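PDB 3TFW: putative O-methyltransferase from Klebsiella pneumoniae subsp. pneumoniae, which probably transfers a methyl group from S-adenosylmethionine to an oxygen atom of its substrate. Local coordinates for residues A[149-157]-A[192-203]. Numbering follows the deposited sequence.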
loop_
_atom_site.group_PDB
_atom_site.type_symbol
_atom_site.label_atom_id
_atom_site.label_comp_id
_atom_site.label_asym_id
_atom_site.label_seq_id
_atom_site.Cartn_x
_atom_site.Cartn_y
_atom_site.Cartn_z
ATOM N N ASN A 149 -7.937 9.073 -18.044
ATOM C CA ASN A 149 -8.138 8.595 -16.674
ATOM C C ASN A 149 -9.540 8.779 -16.086
ATOM O O ASN A 149 -10.086 7.824 -15.533
ATOM C CB ASN A 149 -7.064 9.146 -15.722
ATOM C CG ASN A 149 -5.950 8.140 -15.488
ATOM O OD1 ASN A 149 -5.507 7.456 -16.423
ATOM N ND2 ASN A 149 -5.516 8.013 -14.231
ATOM N N PRO A 150 -10.146 9.982 -16.224
ATOM C CA PRO A 150 -11.465 10.107 -15.602
ATOM C C PRO A 150 -12.501 9.180 -16.243
ATOM O O PRO A 150 -13.388 8.688 -15.546
ATOM C CB PRO A 150 -11.829 11.584 -15.796
ATOM C CG PRO A 150 -10.900 12.087 -16.845
ATOM C CD PRO A 150 -9.677 11.260 -16.798
ATOM N N HIS A 151 -12.371 8.924 -17.545
ATOM C CA HIS A 151 -13.252 7.974 -18.237
ATOM C C HIS A 151 -13.060 6.548 -17.730
ATOM O O HIS A 151 -14.026 5.796 -17.561
ATOM C CB HIS A 151 -13.019 8.024 -19.756
ATOM C CG HIS A 151 -13.312 9.359 -20.368
ATOM N ND1 HIS A 151 -14.587 9.867 -20.465
ATOM C CD2 HIS A 151 -12.494 10.281 -20.930
ATOM C CE1 HIS A 151 -14.543 11.051 -21.050
ATOM N NE2 HIS A 151 -13.284 11.328 -21.340
ATOM N N TYR A 152 -11.801 6.178 -17.504
ATOM C CA TYR A 152 -11.483 4.873 -16.944
ATOM C C TYR A 152 -12.088 4.702 -15.553
ATOM O O TYR A 152 -12.621 3.640 -15.236
ATOM C CB TYR A 152 -9.971 4.640 -16.930
ATOM C CG TYR A 152 -9.373 4.636 -18.316
ATOM C CD1 TYR A 152 -10.049 4.038 -19.380
ATOM C CD2 TYR A 152 -8.153 5.263 -18.577
ATOM C CE1 TYR A 152 -9.532 4.051 -20.666
ATOM C CE2 TYR A 152 -7.612 5.268 -19.872
ATOM C CZ TYR A 152 -8.316 4.660 -20.900
ATOM O OH TYR A 152 -7.806 4.645 -22.171
ATOM N N LEU A 153 -12.051 5.760 -14.744
ATOM C CA LEU A 153 -12.657 5.711 -13.409
ATOM C C LEU A 153 -14.174 5.491 -13.463
ATOM O O LEU A 153 -14.732 4.734 -12.662
ATOM C CB LEU A 153 -12.323 6.976 -12.597
ATOM C CG LEU A 153 -12.718 6.986 -11.102
ATOM C CD1 LEU A 153 -12.271 5.719 -10.339
ATOM C CD2 LEU A 153 -12.152 8.225 -10.419
ATOM N N ARG A 154 -14.835 6.162 -14.405
ATOM C CA ARG A 154 -16.279 5.994 -14.587
ATOM C C ARG A 154 -16.635 4.538 -14.906
ATOM O O ARG A 154 -17.525 3.965 -14.275
ATOM C CB ARG A 154 -16.810 6.945 -15.666
ATOM C CG ARG A 154 -18.294 6.742 -15.984
ATOM C CD ARG A 154 -18.810 7.770 -16.993
ATOM N NE ARG A 154 -18.310 7.517 -18.338
ATOM C CZ ARG A 154 -17.348 8.231 -18.908
ATOM N NH1 ARG A 154 -16.799 9.246 -18.251
ATOM N NH2 ARG A 154 -16.935 7.940 -20.129
ATOM N N TRP A 155 -15.919 3.944 -15.860
ATOM C CA TRP A 155 -16.099 2.525 -16.207
ATOM C C TRP A 155 -15.721 1.587 -15.057
ATOM O O TRP A 155 -16.391 0.570 -14.829
ATOM C CB TRP A 155 -15.314 2.181 -17.481
ATOM C CG TRP A 155 -16.006 2.654 -18.707
ATOM C CD1 TRP A 155 -15.598 3.650 -19.557
ATOM C CD2 TRP A 155 -17.245 2.165 -19.224
ATOM N NE1 TRP A 155 -16.511 3.801 -20.578
ATOM C CE2 TRP A 155 -17.533 2.907 -20.398
ATOM C CE3 TRP A 155 -18.139 1.168 -18.815
ATOM C CZ2 TRP A 155 -18.682 2.682 -21.168
ATOM C CZ3 TRP A 155 -19.288 0.942 -19.580
ATOM C CH2 TRP A 155 -19.546 1.699 -20.749
ATOM N N ALA A 156 -14.661 1.931 -14.324
ATOM C CA ALA A 156 -14.240 1.146 -13.148
ATOM C C ALA A 156 -15.392 1.093 -12.145
ATOM O O ALA A 156 -15.720 0.028 -11.620
ATOM C CB ALA A 156 -12.971 1.759 -12.474
ATOM N N LEU A 157 -16.028 2.240 -11.921
ATOM C CA LEU A 157 -17.124 2.315 -10.955
ATOM C C LEU A 157 -18.327 1.504 -11.420
ATOM O O LEU A 157 -18.979 0.835 -10.618
ATOM C CB LEU A 157 -17.503 3.771 -10.663
ATOM C CG LEU A 157 -16.633 4.461 -9.614
ATOM C CD1 LEU A 157 -16.700 5.994 -9.769
ATOM C CD2 LEU A 157 -16.996 4.026 -8.186
ATOM N N GLN A 192 -8.238 15.667 -13.028
ATOM C CA GLN A 192 -9.663 15.366 -13.168
ATOM C C GLN A 192 -10.018 14.060 -12.445
ATOM O O GLN A 192 -11.035 13.983 -11.761
ATOM C CB GLN A 192 -10.029 15.186 -14.638
ATOM C CG GLN A 192 -10.480 16.408 -15.402
ATOM C CD GLN A 192 -11.092 15.995 -16.721
ATOM O OE1 GLN A 192 -10.379 15.705 -17.685
ATOM N NE2 GLN A 192 -12.418 15.910 -16.756
ATOM N N PHE A 193 -9.184 13.043 -12.658
ATOM C CA PHE A 193 -9.269 11.717 -12.021
ATOM C C PHE A 193 -9.260 11.787 -10.486
ATOM O O PHE A 193 -10.159 11.257 -9.824
ATOM C CB PHE A 193 -8.085 10.893 -12.542
ATOM C CG PHE A 193 -7.952 9.521 -11.953
ATOM C CD1 PHE A 193 -8.772 8.480 -12.376
ATOM C CD2 PHE A 193 -6.948 9.252 -11.026
ATOM C CE1 PHE A 193 -8.619 7.188 -11.850
ATOM C CE2 PHE A 193 -6.780 7.965 -10.503
ATOM C CZ PHE A 193 -7.626 6.931 -10.922
ATOM N N ILE A 194 -8.244 12.444 -9.929
ATOM C CA ILE A 194 -8.127 12.615 -8.480
ATOM C C ILE A 194 -9.320 13.392 -7.902
ATOM O O ILE A 194 -9.919 12.982 -6.903
ATOM C CB ILE A 194 -6.765 13.261 -8.095
ATOM C CG1 ILE A 194 -5.638 12.241 -8.286
ATOM C CG2 ILE A 194 -6.782 13.763 -6.646
ATOM C CD1 ILE A 194 -4.259 12.857 -8.489
ATOM N N GLU A 195 -9.689 14.487 -8.559
ATOM C CA GLU A 195 -10.815 15.303 -8.108
ATOM C C GLU A 195 -12.160 14.567 -8.182
ATOM O O GLU A 195 -12.967 14.667 -7.262
ATOM C CB GLU A 195 -10.844 16.633 -8.863
ATOM C CG GLU A 195 -9.772 17.596 -8.323
ATOM C CD GLU A 195 -9.414 18.723 -9.275
ATOM O OE1 GLU A 195 -10.117 18.913 -10.298
ATOM O OE2 GLU A 195 -8.410 19.417 -8.994
HETATM N N MSE A 196 -12.377 13.822 -9.267
HETATM C CA MSE A 196 -13.553 12.971 -9.431
HETATM C C MSE A 196 -13.606 11.953 -8.292
HETATM O O MSE A 196 -14.658 11.738 -7.680
HETATM C CB MSE A 196 -13.477 12.254 -10.788
HETATM C CG MSE A 196 -14.658 11.370 -11.132
HETATM SE SE MSE A 196 -14.403 10.381 -12.826
HETATM C CE MSE A 196 -15.787 9.043 -12.551
HETATM N N MSE A 197 -12.463 11.337 -8.017
HETATM C CA MSE A 197 -12.349 10.331 -6.967
HETATM C C MSE A 197 -12.695 10.910 -5.592
HETATM O O MSE A 197 -13.460 10.316 -4.832
HETATM C CB MSE A 197 -10.937 9.750 -6.966
HETATM C CG MSE A 197 -10.646 8.695 -5.903
HETATM SE SE MSE A 197 -8.907 7.834 -6.266
HETATM C CE MSE A 197 -9.377 7.173 -8.031
ATOM N N GLY A 198 -12.143 12.082 -5.293
ATOM C CA GLY A 198 -12.392 12.743 -4.010
ATOM C C GLY A 198 -13.834 13.164 -3.780
ATOM O O GLY A 198 -14.290 13.223 -2.630
ATOM N N ALA A 199 -14.555 13.436 -4.867
ATOM C CA ALA A 199 -15.937 13.924 -4.798
ATOM C C ALA A 199 -16.976 12.807 -4.897
ATOM O O ALA A 199 -18.180 13.057 -4.791
ATOM C CB ALA A 199 -16.173 14.952 -5.876
ATOM N N GLU A 200 -16.503 11.576 -5.101
ATOM C CA GLU A 200 -17.366 10.402 -5.242
ATOM C C GLU A 200 -17.624 9.722 -3.891
ATOM O O GLU A 200 -16.721 9.101 -3.331
ATOM C CB GLU A 200 -16.734 9.405 -6.231
ATOM C CG GLU A 200 -17.511 8.108 -6.424
ATOM C CD GLU A 200 -18.934 8.362 -6.880
ATOM O OE1 GLU A 200 -19.119 8.840 -8.019
ATOM O OE2 GLU A 200 -19.861 8.084 -6.090
ATOM N N PRO A 201 -18.868 9.816 -3.363
ATOM C CA PRO A 201 -19.173 9.179 -2.073
ATOM C C PRO A 201 -19.056 7.649 -2.083
ATOM O O PRO A 201 -18.849 7.050 -1.031
ATOM C CB PRO A 201 -20.622 9.608 -1.789
ATOM C CG PRO A 201 -21.173 10.021 -3.099
ATOM C CD PRO A 201 -20.022 10.568 -3.889
ATOM N N ARG A 202 -19.178 7.037 -3.260
ATOM C CA ARG A 202 -19.011 5.592 -3.392
ATOM C C ARG A 202 -17.542 5.145 -3.239
ATOM O O ARG A 202 -17.262 3.955 -3.260
ATOM C CB ARG A 202 -19.559 5.112 -4.738
ATOM C CG ARG A 202 -21.091 5.137 -4.838
ATOM C CD ARG A 202 -21.539 4.944 -6.273
ATOM N NE ARG A 202 -21.173 3.627 -6.794
ATOM C CZ ARG A 202 -21.044 3.348 -8.088
ATOM N NH1 ARG A 202 -21.242 4.290 -8.996
ATOM N NH2 ARG A 202 -20.712 2.126 -8.474
ATOM N N LEU A 203 -16.621 6.099 -3.102
ATOM C CA LEU A 203 -15.201 5.785 -2.901
ATOM C C LEU A 203 -14.629 6.321 -1.585
ATOM O O LEU A 203 -14.954 7.437 -1.164
ATOM C CB LEU A 203 -14.364 6.306 -4.075
ATOM C CG LEU A 203 -14.636 5.702 -5.456
ATOM C CD1 LEU A 203 -13.875 6.469 -6.530
ATOM C CD2 LEU A 203 -14.272 4.216 -5.504
#
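Leu153 and the selenomethionine Met196 meet tip to tip at the apolar centre of the contact between two neighbouring helices, 149-158 and 185-199, of the Rossmann-like methyltransferase fold. Both lie on the same side of its seven-stranded sheet, with segment axes 34° from parallel and 8.7 Å apart at closest approach. Met196 is a knob in a hole formed by Pro150, Leu153, Arg154 and Leu157. With CG anti to the backbone N (chi1 -178°) and the rest extended, its unbranched chain is long and slim enough to lay SE 3.4 Å from Pro150 O and CE 3.6 Å from Arg154 N. Leu153 CD2 also meets CE of the selenomethionine Met197 at 3.8 Å, CD1 nears Leu203, and CB packs obliquely on the Phe193 ring. The Asn149 amide lies over one face of that ring, ND2 3.6 Å above the plane of Phe193, over its centre. Phe193 also touches Ile142 and Thr220 of the strands beneath; a flat, wide ring suits this seam between helices and sheet.

At the far end, Leu157 forks: CD1 meets the aliphatic CG of Glu200, and CD2 meets Leu203 CD2 at 3.8 Å. The type I turn 200-203 is braced by Arg202 N donating to Glu200 OE2. Arginine suits the polar edge, for its flat guanidinium lies against Leu157 CD2 by one face while NH2 makes a weak, bent hydrogen bond (132°) to Leu157 O at 3.0 Å.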